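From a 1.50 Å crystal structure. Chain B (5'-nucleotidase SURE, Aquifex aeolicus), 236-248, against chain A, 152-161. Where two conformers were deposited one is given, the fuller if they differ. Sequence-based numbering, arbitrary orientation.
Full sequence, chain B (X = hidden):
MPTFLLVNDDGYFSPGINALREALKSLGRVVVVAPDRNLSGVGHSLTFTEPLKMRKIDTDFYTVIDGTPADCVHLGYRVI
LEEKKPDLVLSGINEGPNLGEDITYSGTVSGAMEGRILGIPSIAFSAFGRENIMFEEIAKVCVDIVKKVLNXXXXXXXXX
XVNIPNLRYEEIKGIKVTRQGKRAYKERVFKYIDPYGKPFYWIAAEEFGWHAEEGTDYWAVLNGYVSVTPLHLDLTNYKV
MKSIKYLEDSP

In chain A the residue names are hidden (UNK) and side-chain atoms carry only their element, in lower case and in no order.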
# COMPACT_ATOMS: atom_id res chain seq x y z
N THR B 236 12.88 28.51 2.45
CA THR B 236 13.95 29.18 1.68
C THR B 236 15.03 29.72 2.63
O THR B 236 14.74 30.39 3.63
CB THR B 236 13.39 30.37 0.89
OG1 THR B 236 12.23 29.98 0.18
CG2 THR B 236 14.45 31.01 -0.02
N ASN B 237 16.28 29.44 2.31
CA ASN B 237 17.40 30.05 3.02
C ASN B 237 17.77 31.38 2.37
O ASN B 237 18.64 31.46 1.49
CB ASN B 237 18.59 29.08 3.12
CG ASN B 237 19.63 29.57 4.11
OD1 ASN B 237 19.66 30.78 4.45
ND2 ASN B 237 20.52 28.67 4.54
N TYR B 238 17.04 32.43 2.75
CA TYR B 238 17.24 33.74 2.10
C TYR B 238 18.65 34.31 2.23
O TYR B 238 19.19 34.92 1.29
CB TYR B 238 16.23 34.74 2.68
CG TYR B 238 14.83 34.45 2.24
CD1 TYR B 238 14.40 34.81 0.97
CD2 TYR B 238 13.92 33.81 3.09
CE1 TYR B 238 13.12 34.53 0.54
CE2 TYR B 238 12.64 33.53 2.66
CZ TYR B 238 12.24 33.87 1.39
OH TYR B 238 11.00 33.57 0.96
N LYS B 239 19.25 34.12 3.40
CA LYS B 239 20.55 34.70 3.68
C LYS B 239 21.60 34.30 2.64
O LYS B 239 22.44 35.13 2.21
CB LYS B 239 21.01 34.27 5.09
CG LYS B 239 22.48 34.64 5.38
CD LYS B 239 23.08 33.89 6.56
CE LYS B 239 24.60 34.11 6.57
NZ LYS B 239 25.24 33.53 5.35
N VAL B 240 21.54 33.04 2.22
CA VAL B 240 22.60 32.47 1.40
C VAL B 240 22.38 32.58 -0.12
O VAL B 240 23.23 32.13 -0.91
CB VAL B 240 22.88 31.01 1.75
CG1 VAL B 240 23.15 30.84 3.25
CG2 VAL B 240 21.79 30.08 1.27
N MET B 241 21.28 33.22 -0.54
CA MET B 241 21.03 33.33 -1.99
C MET B 241 22.20 33.98 -2.72
O MET B 241 22.60 33.52 -3.80
CB MET B 241 19.73 34.08 -2.24
CG MET B 241 18.51 33.29 -1.86
SD MET B 241 17.03 34.28 -2.12
CE MET B 241 15.87 32.98 -2.48
N LYS B 242 22.78 35.01 -2.13
CA LYS B 242 23.90 35.70 -2.77
C LYS B 242 25.09 34.77 -3.03
O LYS B 242 25.85 34.99 -3.97
CB LYS B 242 24.32 36.89 -1.93
CG LYS B 242 24.82 36.52 -0.53
CD LYS B 242 25.09 37.80 0.24
CE LYS B 242 25.57 37.57 1.63
NZ LYS B 242 24.61 36.82 2.48
N SER B 243 25.21 33.72 -2.22
CA SER B 243 26.33 32.80 -2.32
C SER B 243 26.14 31.69 -3.34
O SER B 243 27.08 30.92 -3.60
CB SER B 243 26.64 32.19 -0.95
OG SER B 243 27.20 33.25 -0.15
N ILE B 244 24.96 31.63 -3.97
CA ILE B 244 24.75 30.71 -5.09
C ILE B 244 24.38 31.43 -6.39
O ILE B 244 24.02 30.79 -7.37
CB ILE B 244 23.78 29.58 -4.74
CG1 ILE B 244 22.42 30.14 -4.35
CG2 ILE B 244 24.39 28.68 -3.62
CD1 ILE B 244 21.32 29.10 -4.43
N LYS B 245 24.54 32.77 -6.40
CA LYS B 245 24.23 33.53 -7.62
C LYS B 245 25.23 33.20 -8.75
O LYS B 245 24.93 33.45 -9.92
CB LYS B 245 24.19 35.02 -7.34
CG LYS B 245 22.94 35.48 -6.63
CD LYS B 245 21.71 35.50 -7.55
CE LYS B 245 20.46 35.95 -6.81
NZ LYS B 245 20.47 35.48 -5.38
N TYR B 246 26.38 32.62 -8.41
CA TYR B 246 27.28 32.12 -9.44
C TYR B 246 26.59 31.13 -10.41
O TYR B 246 27.01 30.98 -11.55
CB TYR B 246 28.53 31.49 -8.82
CG TYR B 246 28.31 30.18 -8.12
CD1 TYR B 246 28.19 30.12 -6.73
CD2 TYR B 246 28.28 28.99 -8.83
CE1 TYR B 246 27.99 28.93 -6.08
CE2 TYR B 246 28.08 27.77 -8.17
CZ TYR B 246 27.94 27.75 -6.79
OH TYR B 246 27.77 26.53 -6.17
N LEU B 247 25.51 30.47 -9.97
CA LEU B 247 24.80 29.55 -10.83
C LEU B 247 24.05 30.22 -11.97
O LEU B 247 23.69 29.57 -12.94
CB LEU B 247 23.84 28.66 -10.02
CG LEU B 247 24.53 27.67 -9.08
CD1 LEU B 247 23.50 27.01 -8.15
CD2 LEU B 247 25.30 26.59 -9.85
N GLU B 248 23.83 31.52 -11.84
CA GLU B 248 23.12 32.32 -12.84
C GLU B 248 24.07 32.77 -13.98
O GLU B 248 23.58 33.24 -15.02
CB GLU B 248 22.52 33.55 -12.21
CG GLU B 248 21.54 33.26 -11.09
CD GLU B 248 20.68 34.45 -10.71
OE1 GLU B 248 21.08 35.60 -11.04
OE2 GLU B 248 19.61 34.28 -10.08
N UNK A 152 32.57 25.81 -6.80
CA UNK A 152 32.31 26.93 -5.89
C UNK A 152 31.68 26.55 -4.56
O UNK A 152 31.83 27.27 -3.58
c UNK A 152 31.44 27.96 -6.58
o UNK A 152 33.93 29.75 -8.61
c UNK A 152 32.05 28.54 -7.85
o UNK A 152 33.58 29.75 -6.44
c UNK A 152 33.27 29.41 -7.61
N UNK A 153 30.94 25.45 -4.53
CA UNK A 153 30.36 24.96 -3.30
C UNK A 153 28.98 25.51 -2.95
O UNK A 153 28.45 26.44 -3.59
N UNK A 154 28.40 24.88 -1.93
CA UNK A 154 27.03 25.19 -1.43
C UNK A 154 27.23 25.69 0.01
O UNK A 154 28.06 25.14 0.76
c UNK A 154 25.97 23.33 -2.88
c UNK A 154 25.19 22.03 -2.99
c UNK A 154 26.12 23.90 -1.45
c UNK A 154 24.70 24.14 -0.82
N UNK A 155 26.54 26.82 0.32
CA UNK A 155 26.69 27.53 1.58
C UNK A 155 26.10 26.78 2.77
O UNK A 155 25.53 25.70 2.64
c UNK A 155 25.12 28.68 0.12
c UNK A 155 25.59 27.46 -0.61
c UNK A 155 25.95 28.86 1.36
N UNK A 156 26.27 27.42 3.91
CA UNK A 156 25.85 26.89 5.20
C UNK A 156 24.38 26.47 5.23
O UNK A 156 23.53 27.15 4.65
c UNK A 156 25.33 29.30 6.10
o UNK A 156 24.65 31.18 7.41
o UNK A 156 26.51 30.16 8.02
c UNK A 156 26.09 27.94 6.30
c UNK A 156 25.51 30.28 7.26
N UNK A 157 24.11 25.37 5.94
CA UNK A 157 22.73 25.01 6.33
C UNK A 157 21.91 24.98 5.07
O UNK A 157 20.81 25.57 5.03
o UNK A 157 19.97 26.72 8.07
o UNK A 157 20.33 24.52 7.85
c UNK A 157 20.71 25.72 7.79
c UNK A 157 22.16 26.03 7.37
N UNK A 158 22.42 24.35 4.00
CA UNK A 158 21.62 24.45 2.80
C UNK A 158 21.76 23.19 1.94
O UNK A 158 22.80 22.57 1.90
c UNK A 158 22.14 25.69 1.96
o UNK A 158 22.11 26.87 2.79
c UNK A 158 21.31 25.94 0.71
N UNK A 159 20.71 22.90 1.21
CA UNK A 159 20.79 21.97 0.06
C UNK A 159 19.95 22.58 -1.04
O UNK A 159 19.12 23.45 -0.77
c UNK A 159 16.76 19.51 0.61
c UNK A 159 19.00 20.34 0.96
c UNK A 159 18.06 19.69 0.19
c UNK A 159 16.40 19.94 1.87
c UNK A 159 17.31 20.56 2.69
c UNK A 159 18.62 20.75 2.24
o UNK A 159 15.10 19.74 2.29
c UNK A 159 20.41 20.54 0.42
N UNK A 160 20.20 22.19 -2.29
CA UNK A 160 19.56 22.84 -3.42
C UNK A 160 18.40 22.02 -3.98
O UNK A 160 18.52 20.83 -4.18
c UNK A 160 22.73 24.09 -5.36
c UNK A 160 21.46 25.27 -3.51
c UNK A 160 20.58 23.11 -4.54
c UNK A 160 21.80 23.92 -4.12
N UNK A 161 17.34 22.74 -4.33
CA UNK A 161 16.18 22.20 -4.98
C UNK A 161 16.03 22.80 -6.38
O UNK A 161 15.85 23.99 -6.50
n UNK A 161 12.59 22.33 -5.01
c UNK A 161 13.75 21.66 -4.81
c UNK A 161 14.88 22.44 -4.21
o UNK A 161 13.91 20.46 -5.14
O HOH W 1 28.46 28.95 -2.11

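Position 152 carries three carbons in a row, the third bearing two oxygens. Its CB sits over one face of the Tyr B246 ring, 3.6 Å from the centroid and 14° off the normal, a CH-pi contact, while the acid end leads away. Three carbons closed by a carboxylate make it Glu A152.

Position 153 has no side-chain atoms. Its backbone O accepts a hydrogen bond from Tyr B246 OH at 2.7 Å, near the ring plane. This is Gly A153, whose phi of 89° would jam a CB against the carbonyl O of the residue before, so the backbone itself calls for glycine. A water donates to Gly A153 O (2.9 Å) and to Ser B243 O (2.8 Å), tying two backbones together.

Position 154 shows four carbons, forked at the first, one arm two carbons long. Its CA-to-CB bond points away from the chain B stretch, and it adds almost nothing here: Ile A154.

At position 155, three carbons close a ring onto the backbone N, which only proline does. Ring carbons lie 3.6 Å from Val B240 CB and 3.5 Å from Ile B244 CG2, with Ser B243 beside them. In Pro A155 these are CG and CD respectively.

Position 156 again has three carbons ending in two oxygens. The side chain starts sideways but ends nearer chain B, where one oxygen forms a salt bridge with Lys B239 NZ at 3.2 Å. This is Glu A156.

Position 157 has two carbons, the second with two oxygens. Its backbone O accepts from Asn B237 ND2 at 3.2 Å. This is Asp A157, its carboxylate satisfied elsewhere in the structure.

Position 158 has one carbon bearing an oxygen and a carbon; the oxygen approaches Val B240 CG2 at 3.6 Å. Hence Thr A158, whose OG1 donates to Glu A156 O in a very short 2.4 Å bond, bracing the turn.

Position 159, one carbon then a six-carbon ring bearing an oxygen, is out of reach of this stretch of chain B: Tyr A159.

Position 160 has four carbons forked at the second. One tip meets Ile B244 CD1 at 3.9 Å, the other Leu B247 CD1 at 4.1 Å: Leu A160.

Position 161, two carbons with an oxygen and a nitrogen on the second, makes no contact with this stretch: Asn A161.

The rule is apolar packing with polar fastening. Asn B237 and Tyr B246 fasten to backbone carbonyls, demanding a loop shape more than particular side chains, and the salt bridge adds a charged pair at an exposed margin.

Chain A 152-161: EGIPEDTYLN
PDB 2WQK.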